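Local coordinates for protein 2-aminomuconic 6-semialdehyde dehydrogenase (Pseudomonas sp., PDB 7BZV) that oxidises 2-aminomuconic 6-semialdehyde to 2-aminomuconate with NAD+ in the meta-cleavage pathway of 2-aminophenol catabolism, its tetrameric assembly being required for cofactor binding, at residues M2-N7 and V31-E36; R70-E75 and A190-A195; D273-A278 and L288-V293; R346-T351 and A377-D382. All coordinates share one frame; numbering follows the deposited sequence.

Contact 1. Residues M2-N7 and V31-E36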
loop_
_atom_site.group_PDB
_atom_site.type_symbol
_atom_site.label_atom_id
_atom_site.label_comp_id
_atom_site.label_asym_id
_atom_site.label_seq_id
_atom_site.Cartn_x
_atom_site.Cartn_y
_atom_site.Cartn_z
ATOM N N MET B 2 37.212 36.766 -10.991
ATOM C CA MET B 2 36.301 35.851 -11.670
ATOM C C MET B 2 36.055 34.573 -10.873
ATOM O O MET B 2 36.994 33.878 -10.457
ATOM C CB MET B 2 36.813 35.504 -13.069
ATOM C CG MET B 2 35.812 34.658 -13.882
ATOM S SD MET B 2 34.468 35.565 -14.662
ATOM C CE MET B 2 35.014 37.287 -14.668
ATOM N N LYS B 3 34.777 34.249 -10.725
ATOM C CA LYS B 3 34.339 33.103 -9.946
ATOM C C LYS B 3 35.034 31.824 -10.395
ATOM O O LYS B 3 35.171 31.559 -11.593
ATOM C CB LYS B 3 32.820 32.980 -10.109
ATOM C CG LYS B 3 31.985 32.593 -8.870
ATOM C CD LYS B 3 30.550 33.205 -8.921
ATOM C CE LYS B 3 29.988 33.225 -10.350
ATOM N NZ LYS B 3 28.601 33.792 -10.480
ATOM N N GLN B 4 35.473 31.033 -9.421
ATOM C CA GLN B 4 35.928 29.670 -9.654
ATOM C C GLN B 4 34.845 28.699 -9.194
ATOM O O GLN B 4 34.293 28.849 -8.099
ATOM C CB GLN B 4 37.230 29.358 -8.909
ATOM C CG GLN B 4 38.388 30.301 -9.190
ATOM C CD GLN B 4 38.774 30.328 -10.653
ATOM O OE1 GLN B 4 39.223 29.327 -11.218
ATOM N NE2 GLN B 4 38.584 31.475 -11.281
ATOM N N TYR B 5 34.541 27.724 -10.034
ATOM C CA TYR B 5 33.654 26.616 -9.702
ATOM C C TYR B 5 34.562 25.387 -9.629
ATOM O O TYR B 5 35.045 24.897 -10.658
ATOM C CB TYR B 5 32.531 26.505 -10.739
ATOM C CG TYR B 5 31.402 27.530 -10.587
ATOM C CD1 TYR B 5 30.946 27.919 -9.334
ATOM C CD2 TYR B 5 30.799 28.100 -11.707
ATOM C CE1 TYR B 5 29.900 28.838 -9.201
ATOM C CE2 TYR B 5 29.759 29.023 -11.586
ATOM C CZ TYR B 5 29.317 29.389 -10.326
ATOM O OH TYR B 5 28.284 30.304 -10.181
ATOM N N ARG B 6 34.854 24.944 -8.409
ATOM C CA ARG B 6 35.812 23.868 -8.201
ATOM C C ARG B 6 35.100 22.539 -7.993
ATOM O O ARG B 6 33.884 22.476 -7.792
ATOM C CB ARG B 6 36.716 24.166 -7.005
ATOM C CG ARG B 6 37.566 25.420 -7.177
ATOM C CD ARG B 6 38.268 25.827 -5.887
ATOM N NE ARG B 6 37.331 25.927 -4.776
ATOM C CZ ARG B 6 36.724 27.046 -4.402
ATOM N NH1 ARG B 6 36.974 28.179 -5.051
ATOM N NH2 ARG B 6 35.871 27.026 -3.378
ATOM N N ASN B 7 35.881 21.465 -8.059
ATOM C CA ASN B 7 35.389 20.152 -7.688
ATOM C C ASN B 7 35.338 20.023 -6.166
ATOM O O ASN B 7 36.002 20.767 -5.435
ATOM C CB ASN B 7 36.284 19.050 -8.259
ATOM C CG ASN B 7 36.486 19.169 -9.747
ATOM O OD1 ASN B 7 35.679 18.686 -10.532
ATOM N ND2 ASN B 7 37.593 19.798 -10.149
ATOM N N VAL B 31 31.201 34.165 -17.020
ATOM C CA VAL B 31 30.785 34.459 -15.651
ATOM C C VAL B 31 31.501 33.606 -14.616
ATOM O O VAL B 31 31.409 33.911 -13.417
ATOM C CB VAL B 31 29.257 34.324 -15.475
ATOM C CG1 VAL B 31 28.539 35.391 -16.276
ATOM C CG2 VAL B 31 28.784 32.953 -15.902
ATOM N N ALA B 32 32.245 32.581 -15.029
ATOM C CA ALA B 32 33.064 31.789 -14.121
ATOM C C ALA B 32 34.001 30.931 -14.958
ATOM O O ALA B 32 33.817 30.779 -16.166
ATOM C CB ALA B 32 32.199 30.908 -13.204
ATOM N N VAL B 33 34.992 30.343 -14.296
ATOM C CA VAL B 33 35.767 29.277 -14.911
ATOM C C VAL B 33 35.705 28.040 -14.018
ATOM O O VAL B 33 35.617 28.122 -12.787
ATOM C CB VAL B 33 37.229 29.710 -15.207
ATOM C CG1 VAL B 33 37.838 30.390 -14.018
ATOM C CG2 VAL B 33 38.045 28.505 -15.655
ATOM N N VAL B 34 35.749 26.885 -14.669
ATOM C CA VAL B 34 35.378 25.608 -14.085
ATOM C C VAL B 34 36.553 24.656 -14.197
ATOM O O VAL B 34 37.186 24.574 -15.253
ATOM C CB VAL B 34 34.155 25.029 -14.814
ATOM C CG1 VAL B 34 33.542 23.840 -14.028
ATOM C CG2 VAL B 34 33.156 26.137 -15.065
ATOM N N HIS B 35 36.803 23.892 -13.129
ATOM C CA HIS B 35 37.977 23.036 -13.027
ATOM C C HIS B 35 37.600 21.609 -13.376
ATOM O O HIS B 35 36.841 20.964 -12.643
ATOM C CB HIS B 35 38.565 23.114 -11.627
ATOM C CG HIS B 35 39.021 24.488 -11.253
ATOM N ND1 HIS B 35 40.343 24.792 -10.992
ATOM C CD2 HIS B 35 38.336 25.645 -11.116
ATOM C CE1 HIS B 35 40.445 26.075 -10.690
ATOM N NE2 HIS B 35 39.242 26.616 -10.760
ATOM N N GLU B 36 38.158 21.115 -14.479
ATOM C CA GLU B 36 37.769 19.821 -15.013
ATOM C C GLU B 36 38.448 18.696 -14.246
ATOM O O GLU B 36 39.613 18.799 -13.867
ATOM C CB GLU B 36 38.112 19.735 -16.500
ATOM C CG GLU B 36 37.614 18.453 -17.170
ATOM C CD GLU B 36 37.785 18.445 -18.682
ATOM O OE1 GLU B 36 38.264 19.453 -19.228
ATOM O OE2 GLU B 36 37.432 17.421 -19.317
#

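Contact 2. Residues R70-E75 and A190-A195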
loop_
_atom_site.group_PDB
_atom_site.type_symbol
_atom_site.label_atom_id
_atom_site.label_comp_id
_atom_site.label_asym_id
_atom_site.label_seq_id
_atom_site.Cartn_x
_atom_site.Cartn_y
_atom_site.Cartn_z
ATOM N N ARG B 70 16.262 17.575 5.408
ATOM C CA ARG B 70 15.615 18.830 5.777
ATOM C C ARG B 70 16.642 19.914 6.109
ATOM O O ARG B 70 16.431 21.087 5.793
ATOM C CB ARG B 70 14.658 18.572 6.944
ATOM C CG ARG B 70 13.405 17.848 6.507
ATOM C CD ARG B 70 12.542 17.323 7.696
ATOM N NE ARG B 70 11.345 16.630 7.224
ATOM C CZ ARG B 70 10.570 15.856 7.986
ATOM N NH1 ARG B 70 10.844 15.672 9.281
ATOM N NH2 ARG B 70 9.521 15.273 7.456
ATOM N N ARG B 71 17.763 19.549 6.745
ATOM C CA ARG B 71 18.800 20.548 7.014
ATOM C C ARG B 71 19.395 21.062 5.715
ATOM O O ARG B 71 19.675 22.260 5.584
ATOM C CB ARG B 71 19.885 19.955 7.909
ATOM C CG ARG B 71 19.318 19.350 9.178
ATOM C CD ARG B 71 20.092 19.785 10.388
ATOM N NE ARG B 71 21.320 19.017 10.560
ATOM C CZ ARG B 71 22.543 19.520 10.446
ATOM N NH1 ARG B 71 22.711 20.807 10.154
ATOM N NH2 ARG B 71 23.598 18.736 10.636
ATOM N N ILE B 72 19.573 20.173 4.734
ATOM C CA ILE B 72 20.013 20.599 3.409
ATOM C C ILE B 72 19.022 21.582 2.801
ATOM O O ILE B 72 19.403 22.646 2.293
ATOM C CB ILE B 72 20.221 19.387 2.484
ATOM C CG1 ILE B 72 21.476 18.623 2.897
ATOM C CG2 ILE B 72 20.266 19.858 1.021
ATOM C CD1 ILE B 72 21.567 17.172 2.341
ATOM N N ALA B 73 17.739 21.224 2.809
ATOM C CA ALA B 73 16.737 22.104 2.230
ATOM C C ALA B 73 16.695 23.452 2.952
ATOM O O ALA B 73 16.553 24.495 2.311
ATOM C CB ALA B 73 15.360 21.443 2.270
ATOM N N ASN B 74 16.778 23.449 4.286
ATOM C CA ASN B 74 16.741 24.711 5.022
ATOM C C ASN B 74 17.926 25.596 4.644
ATOM O O ASN B 74 17.776 26.811 4.496
ATOM C CB ASN B 74 16.746 24.455 6.529
ATOM C CG ASN B 74 15.401 23.924 7.063
ATOM O OD1 ASN B 74 14.358 24.017 6.414
ATOM N ND2 ASN B 74 15.450 23.328 8.241
ATOM N N GLU B 75 19.119 25.005 4.483
ATOM C CA GLU B 75 20.280 25.806 4.111
ATOM C C GLU B 75 20.157 26.315 2.679
ATOM O O GLU B 75 20.502 27.466 2.400
ATOM C CB GLU B 75 21.557 24.996 4.311
ATOM C CG GLU B 75 22.823 25.675 3.818
ATOM C CD GLU B 75 23.186 26.948 4.577
ATOM O OE1 GLU B 75 22.397 27.417 5.427
ATOM O OE2 GLU B 75 24.270 27.493 4.306
ATOM N N ALA B 190 27.159 21.691 -3.272
ATOM C CA ALA B 190 28.273 21.149 -2.496
ATOM C C ALA B 190 28.623 22.046 -1.311
ATOM O O ALA B 190 28.908 21.550 -0.210
ATOM C CB ALA B 190 29.490 20.943 -3.397
ATOM N N GLU B 191 28.615 23.367 -1.511
ATOM C CA GLU B 191 28.847 24.264 -0.381
ATOM C C GLU B 191 27.817 24.019 0.711
ATOM O O GLU B 191 28.150 23.993 1.900
ATOM C CB GLU B 191 28.818 25.724 -0.842
ATOM C CG GLU B 191 29.947 26.073 -1.819
ATOM C CD GLU B 191 29.995 27.563 -2.196
ATOM O OE1 GLU B 191 29.224 28.369 -1.636
ATOM O OE2 GLU B 191 30.820 27.931 -3.054
ATOM N N VAL B 192 26.566 23.794 0.325
ATOM C CA VAL B 192 25.523 23.536 1.311
ATOM C C VAL B 192 25.790 22.232 2.049
ATOM O O VAL B 192 25.666 22.158 3.283
ATOM C CB VAL B 192 24.145 23.524 0.629
ATOM C CG1 VAL B 192 23.077 22.954 1.588
ATOM C CG2 VAL B 192 23.782 24.896 0.187
ATOM N N MET B 193 26.142 21.180 1.305
ATOM C CA MET B 193 26.442 19.916 1.951
ATOM C C MET B 193 27.535 20.104 2.993
ATOM O O MET B 193 27.445 19.615 4.115
ATOM C CB MET B 193 26.862 18.875 0.924
ATOM C CG MET B 193 25.792 18.690 -0.142
ATOM S SD MET B 193 24.481 17.739 0.750
ATOM C CE MET B 193 23.278 17.822 -0.660
ATOM N N GLU B 194 28.573 20.848 2.644
ATOM C CA GLU B 194 29.666 21.075 3.575
ATOM C C GLU B 194 29.192 21.897 4.758
ATOM O O GLU B 194 29.576 21.616 5.896
ATOM C CB GLU B 194 30.811 21.765 2.827
ATOM C CG GLU B 194 31.905 22.299 3.712
ATOM C CD GLU B 194 32.935 23.049 2.896
ATOM O OE1 GLU B 194 32.579 24.086 2.292
ATOM O OE2 GLU B 194 34.086 22.580 2.829
ATOM N N ALA B 195 28.341 22.906 4.514
ATOM C CA ALA B 195 27.918 23.797 5.597
ATOM C C ALA B 195 27.094 23.066 6.650
ATOM O O ALA B 195 27.277 23.293 7.850
ATOM C CB ALA B 195 27.124 24.978 5.050
#

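Contact 3. Residues D273-A278 and L288-V293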
loop_
_atom_site.group_PDB
_atom_site.type_symbol
_atom_site.label_atom_id
_atom_site.label_comp_id
_atom_site.label_asym_id
_atom_site.label_seq_id
_atom_site.Cartn_x
_atom_site.Cartn_y
_atom_site.Cartn_z
ATOM N N ASP B 273 -3.444 30.130 -21.815
ATOM C CA ASP B 273 -2.469 30.386 -20.758
ATOM C C ASP B 273 -1.539 29.192 -20.575
ATOM O O ASP B 273 -0.318 29.339 -20.419
ATOM C CB ASP B 273 -3.163 30.650 -19.421
ATOM C CG ASP B 273 -3.771 32.021 -19.333
ATOM O OD1 ASP B 273 -3.498 32.872 -20.186
ATOM O OD2 ASP B 273 -4.541 32.234 -18.391
ATOM N N GLY B 274 -2.131 27.999 -20.511
ATOM C CA GLY B 274 -1.357 26.786 -20.291
ATOM C C GLY B 274 -0.472 26.419 -21.464
ATOM O O GLY B 274 0.677 26.024 -21.279
ATOM N N MET B 275 -0.983 26.567 -22.678
ATOM C CA MET B 275 -0.201 26.238 -23.865
ATOM C C MET B 275 0.946 27.215 -24.090
ATOM O O MET B 275 2.012 26.799 -24.562
ATOM C CB MET B 275 -1.110 26.180 -25.081
ATOM C CG MET B 275 -1.996 24.899 -25.130
ATOM S SD MET B 275 -1.042 23.382 -25.011
ATOM C CE MET B 275 0.072 23.532 -26.400
ATOM N N MET B 276 0.780 28.502 -23.741
ATOM C CA MET B 276 1.931 29.397 -23.833
ATOM C C MET B 276 3.072 28.906 -22.969
ATOM O O MET B 276 4.241 29.037 -23.373
ATOM C CB MET B 276 1.588 30.844 -23.478
ATOM C CG MET B 276 0.710 31.349 -24.508
ATOM S SD MET B 276 1.628 31.973 -25.971
ATOM C CE MET B 276 1.703 30.653 -27.140
ATOM N N ARG B 277 2.771 28.297 -21.817
ATOM C CA ARG B 277 3.851 27.737 -21.010
ATOM C C ARG B 277 4.389 26.440 -21.620
ATOM O O ARG B 277 5.610 26.252 -21.737
ATOM C CB ARG B 277 3.349 27.524 -19.576
ATOM C CG ARG B 277 3.097 28.854 -18.839
ATOM C CD ARG B 277 2.337 28.714 -17.523
ATOM N NE ARG B 277 2.902 27.705 -16.635
ATOM C CZ ARG B 277 3.918 27.923 -15.819
ATOM N NH1 ARG B 277 4.464 29.134 -15.777
ATOM N NH2 ARG B 277 4.358 26.937 -15.032
ATOM N N ALA B 278 3.491 25.531 -22.004
ATOM C CA ALA B 278 3.894 24.246 -22.579
ATOM C C ALA B 278 4.764 24.432 -23.807
ATOM O O ALA B 278 5.572 23.551 -24.133
ATOM C CB ALA B 278 2.669 23.408 -22.970
ATOM N N LEU B 288 9.596 18.353 -21.224
ATOM C CA LEU B 288 8.150 18.106 -21.223
ATOM C C LEU B 288 7.369 19.058 -22.133
ATOM O O LEU B 288 6.150 18.916 -22.292
ATOM C CB LEU B 288 7.647 18.230 -19.788
ATOM C CG LEU B 288 8.427 17.383 -18.768
ATOM C CD1 LEU B 288 8.161 17.744 -17.340
ATOM C CD2 LEU B 288 8.032 15.965 -19.043
ATOM N N CYS B 289 8.021 20.054 -22.707
ATOM C CA CYS B 289 7.317 20.982 -23.587
ATOM C C CYS B 289 6.687 20.279 -24.792
ATOM O O CYS B 289 7.185 19.271 -25.292
ATOM C CB CYS B 289 8.292 22.046 -24.098
ATOM S SG CYS B 289 8.751 23.315 -22.912
ATOM N N SER B 290 5.604 20.864 -25.291
ATOM C CA SER B 290 4.953 20.424 -26.513
ATOM C C SER B 290 5.667 20.975 -27.742
ATOM O O SER B 290 5.948 22.173 -27.811
ATOM C CB SER B 290 3.517 20.960 -26.564
ATOM O OG SER B 290 2.887 20.770 -25.359
ATOM N N GLU B 291 5.909 20.115 -28.739
ATOM C CA GLU B 291 6.344 20.552 -30.065
ATOM C C GLU B 291 5.428 20.097 -31.191
ATOM O O GLU B 291 5.640 20.509 -32.336
ATOM C CB GLU B 291 7.784 20.076 -30.354
ATOM C CG GLU B 291 8.811 20.894 -29.542
ATOM C CD GLU B 291 10.278 20.530 -29.753
ATOM O OE1 GLU B 291 10.616 19.682 -30.614
ATOM O OE2 GLU B 291 11.108 21.103 -29.011
ATOM N N ARG B 292 4.421 19.269 -30.901
ATOM C CA ARG B 292 3.394 18.871 -31.855
ATOM C C ARG B 292 2.082 19.262 -31.208
ATOM O O ARG B 292 1.803 18.834 -30.085
ATOM C CB ARG B 292 3.440 17.362 -32.159
ATOM C CG ARG B 292 4.795 16.838 -32.705
ATOM C CD ARG B 292 5.155 15.445 -32.069
ATOM N NE ARG B 292 4.117 14.540 -32.449
ATOM C CZ ARG B 292 3.621 13.515 -31.761
ATOM N NH1 ARG B 292 4.076 13.104 -30.573
ATOM N NH2 ARG B 292 2.626 12.878 -32.331
ATOM N N VAL B 293 1.315 20.111 -31.869
ATOM C CA VAL B 293 0.048 20.597 -31.338
ATOM C C VAL B 293 -1.078 20.243 -32.296
ATOM O O VAL B 293 -1.104 20.732 -33.430
ATOM C CB VAL B 293 0.077 22.113 -31.101
ATOM C CG1 VAL B 293 -1.261 22.555 -30.581
ATOM C CG2 VAL B 293 1.151 22.488 -30.118
#

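Contact 4. Residues R346-T351 and A377-D382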
loop_
_atom_site.group_PDB
_atom_site.type_symbol
_atom_site.label_atom_id
_atom_site.label_comp_id
_atom_site.label_asym_id
_atom_site.label_seq_id
_atom_site.Cartn_x
_atom_site.Cartn_y
_atom_site.Cartn_z
ATOM N N ARG B 346 11.731 25.725 -43.064
ATOM C CA ARG B 346 11.589 26.478 -44.303
ATOM C C ARG B 346 11.709 25.564 -45.513
ATOM O O ARG B 346 10.831 25.535 -46.383
ATOM C CB ARG B 346 12.655 27.561 -44.353
ATOM C CG ARG B 346 12.123 28.947 -44.525
ATOM C CD ARG B 346 13.214 29.939 -44.213
ATOM N NE ARG B 346 13.075 30.504 -42.875
ATOM C CZ ARG B 346 12.045 31.251 -42.485
ATOM N NH1 ARG B 346 11.046 31.514 -43.328
ATOM N NH2 ARG B 346 12.012 31.734 -41.251
ATOM N N GLN B 347 12.791 24.792 -45.568
ATOM C CA GLN B 347 13.027 23.909 -46.704
ATOM C C GLN B 347 11.909 22.893 -46.869
ATOM O O GLN B 347 11.543 22.547 -47.997
ATOM C CB GLN B 347 14.351 23.180 -46.531
ATOM C CG GLN B 347 15.523 24.075 -46.336
ATOM C CD GLN B 347 16.812 23.308 -46.385
ATOM O OE1 GLN B 347 17.491 23.157 -45.372
ATOM N NE2 GLN B 347 17.152 22.795 -47.564
ATOM N N GLU B 348 11.376 22.372 -45.753
ATOM C CA GLU B 348 10.296 21.397 -45.848
ATOM C C GLU B 348 8.977 22.039 -46.285
ATOM O O GLU B 348 8.002 21.306 -46.502
ATOM C CB GLU B 348 10.161 20.638 -44.514
ATOM C CG GLU B 348 11.099 19.422 -44.458
ATOM C CD GLU B 348 11.021 18.610 -43.179
ATOM O OE1 GLU B 348 10.803 19.190 -42.099
ATOM O OE2 GLU B 348 11.193 17.372 -43.256
ATOM N N GLY B 349 8.937 23.362 -46.471
ATOM C CA GLY B 349 7.740 24.064 -46.913
ATOM C C GLY B 349 6.850 24.673 -45.830
ATOM O O GLY B 349 5.714 25.065 -46.130
ATOM N N ALA B 350 7.333 24.807 -44.604
ATOM C CA ALA B 350 6.452 25.209 -43.515
ATOM C C ALA B 350 5.983 26.655 -43.643
ATOM O O ALA B 350 6.716 27.538 -44.096
ATOM C CB ALA B 350 7.156 25.039 -42.173
ATOM N N THR B 351 4.753 26.893 -43.183
ATOM C CA THR B 351 4.250 28.241 -42.971
ATOM C C THR B 351 4.618 28.693 -41.568
ATOM O O THR B 351 4.364 27.978 -40.589
ATOM C CB THR B 351 2.741 28.286 -43.154
ATOM O OG1 THR B 351 2.425 27.838 -44.462
ATOM C CG2 THR B 351 2.189 29.698 -42.924
ATOM N N ALA B 377 3.278 25.677 -39.332
ATOM C CA ALA B 377 2.080 24.972 -39.758
ATOM C C ALA B 377 2.259 24.517 -41.198
ATOM O O ALA B 377 3.186 24.931 -41.897
ATOM C CB ALA B 377 0.842 25.865 -39.624
ATOM N N GLY B 378 1.343 23.682 -41.647
ATOM C CA GLY B 378 1.279 23.310 -43.039
ATOM C C GLY B 378 1.941 21.996 -43.394
ATOM O O GLY B 378 1.874 21.589 -44.557
ATOM N N LEU B 379 2.595 21.326 -42.459
ATOM C CA LEU B 379 3.364 20.152 -42.843
ATOM C C LEU B 379 2.619 18.865 -42.502
ATOM O O LEU B 379 1.657 18.843 -41.724
ATOM C CB LEU B 379 4.738 20.162 -42.175
ATOM C CG LEU B 379 5.577 21.406 -42.463
ATOM C CD1 LEU B 379 6.915 21.332 -41.743
ATOM C CD2 LEU B 379 5.775 21.607 -43.985
ATOM N N SER B 380 3.077 17.780 -43.105
ATOM C CA SER B 380 2.530 16.473 -42.815
ATOM C C SER B 380 3.087 15.960 -41.489
ATOM O O SER B 380 4.082 16.463 -40.956
ATOM C CB SER B 380 2.879 15.486 -43.931
ATOM O OG SER B 380 4.105 14.857 -43.613
ATOM N N ASP B 381 2.453 14.918 -40.968
ATOM C CA ASP B 381 2.956 14.290 -39.753
ATOM C C ASP B 381 4.320 13.649 -39.960
ATOM O O ASP B 381 4.958 13.247 -38.974
ATOM C CB ASP B 381 1.971 13.230 -39.253
ATOM C CG ASP B 381 0.693 13.816 -38.707
ATOM O OD1 ASP B 381 0.604 15.043 -38.466
ATOM O OD2 ASP B 381 -0.229 13.021 -38.496
ATOM N N ASP B 382 4.777 13.527 -41.209
ATOM C CA ASP B 382 6.023 12.829 -41.490
ATOM C C ASP B 382 7.219 13.760 -41.673
ATOM O O ASP B 382 8.355 13.271 -41.718
ATOM C CB ASP B 382 5.879 11.952 -42.752
ATOM C CG ASP B 382 4.887 10.821 -42.555
ATOM O OD1 ASP B 382 5.055 10.070 -41.571
ATOM O OD2 ASP B 382 3.939 10.688 -43.359
#

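Contact 1. Residues M2-N7 and V31-E36
Parallel strand pairing frames this contact: V33 N donates to K3 O (3.0 Å) nearly along the C=O axis, Y5 N to V33 O (3.0 Å), and H35 N to Y5 O (3.2 Å). The polar side chains add a second set of bonds. Bent at chi2 (-59°), Q4 brings its amide alongside V33; Q4 OE1 accepts from H35 NE2 (2.7 Å) on an in-plane lone pair, the amide and imidazole planes nearly perpendicular (88°), while Q4 NE2 donates back to M2 O, which fixes the amide's rotation. An alanine at Q4 would remove both bonds and would probably leave the H35 ring, held at ND1 by S16 N, less firm at NE2. N7 ND2 reaches H35 O (2.9 Å) from above the carbonyl plane, and N7 OD1 takes the backbone N-H of H207. V33 CG1 lies 3.0 Å from Q4 NE2. R6 CG makes a CH-pi contact over one face of the H35 ring, and A32 CB makes apolar contact with Y5 CD2 (3.5 Å) on the other side of the sheet. Strand 12-14 flanks strand 3-9, and strand 19-23 flanks strand 30-35, where V31 and A32 both face D22 in a classic beta bulge.

Contact 2. Residues R70-E75 and A190-A195
I72 and M193 make the closest approach, crossing obliquely: I72 CD1 lies 3.4 Å from M193 SD and 3.5 Å from M193 CE. The CB of M193 points away from helix 62-78, but the chain folds back at chi2 (-74°) and brings the thioether round to the isoleucine. Beside this pair V192 faces the partner helix directly. With V192 CG1 anti to the backbone N, that methyl rests against E75 CG (3.5 Å) and E75 CB (3.7 Å), and it also touches I72 CG2 (4.2 Å), so it sits between two residues one helical turn apart. E75 slides past V192 in the opposite direction along its aliphatic part, then bends at chi2 (65°), which puts E75 OE2 3.9 Å from A195 CB. The short helix segments pass 9.4 Å apart at 122°, a steep crossing that limits the contact to these few side chains. Helix 184-196 is the crossover of a beta-alpha-beta unit between the parallel strands 173-177 and 203-205, in what is probably the Rossmann-like cofactor domain of the aldehyde dehydrogenase fold; helix 62-78 packs on helix 184-196. Further out, I198 touches both I72 and M193, F110 of helix 95-119 touches I72, and F203 lies against M193. The carboxylate of E75 turns to R78, with which its OE1 forms a salt bridge. On the far side of helix 62-78, R70 pairs with D115 of its own chain and with D115 of the second subunit.

Contact 3. Residues D273-A278 and L288-V293
This buried contact joins a helix to the strand that follows it: the last turns of helix 268-280 lie against the start of strand 290-296 in a beta-alpha-beta unit begun by strand 258-262. One hydrogen bond crosses, from S290 N to A278 O at 2.9 Å; it is bent (145°), and the donor stands above the carbonyl plane. The side chain of C289 crowds the same oxygen, with C289 CB only 3.1 Å from A278 O and C289 SG 3.4 Å from it. The CB of S290 points toward the helix, and S290 OG lies 3.6 Å from A278 CB. A turn earlier, M275 curls at chi2 (-54°) and chi3 (-58°) so that its methyl reaches the strand; M275 CE meets V293 CG2 tip to tip at 4.0 Å and lies 4.1 Å from S290 OG. The M275 side chain also touches A260 and I262 of strand 258-262 and T420 and W422 of strand 418-422, while W446 touches A278. Such a helix laid over adjacent parallel strands is typical of the catalytic domain of aldehyde dehydrogenases, whose nucleophilic cysteine is here probably the residue just before L288, not C289.

Contact 4. Residues R346-T351 and A377-D382
A Schellman motif ends helix 332-348, and the chain passes from it into an antiparallel pairing at the edge of the seven-stranded sheet. G349 is the residue that leaves the helix, with phi at +95°, and G349 N bonds back to R346 O at 2.9 Å. Two residues on, T351 and A377 form an antiparallel hydrogen-bonded pair: T351 N to A377 O and A377 N to T351 O are both 2.8 Å, each donor lying in the plane of the carbonyl it meets. After A377 the chain turns sharply at G378, again with positive phi (98°); any CB there would point at T351 and press on the carbonyl before it. The turn aims L379 at the helix end. With CG anti to the carbonyl carbon (chi1 -57°), L379 CD2 lies across the Schellman turn, 3.4 Å from E348 O and 3.6 Å from A350 N, while L379 CD1 packs on A350 CB at 3.7 Å. An alanine at L379 would take away both methyls and would probably loosen the fit between the helix end and the loop. V385 and V386 of helix 384-387 also touch L379, and the carboxylate of E348 accepts from the backbone N of R384 and of V385, so this short helix holds to both segments. In the loop S380 OG takes D382 N at 2.8 Å, an ST turn leading toward helix 384-387. A glycine-terminated helix delivering its chain to an outer strand is the element formed here, in what is probably the catalytic domain of an aldehyde dehydrogenase fold.

How the contacts relate
From the N terminus the four contacts follow in series; none nests in or crosses another. Contact 1 closes a loop of 23 residues within the four-stranded N-terminal sheet. Contact 2 spans 114 residues, bringing helix 62-78 onto helix 184-196 of the probable cofactor domain; its nearest atoms are about 5 Å from those of contact 1. Contact 3 closes just nine residues between a helix and the next strand of the seven-stranded sheet, and contact 4 closes 25 residues at that sheet's outer strand, the centres of contacts 3 and 4 about 19 Å apart. Contacts 2 and 4, centres about 49 Å apart, lie on opposite sides of the chain's centre, as do contacts 2 and 3.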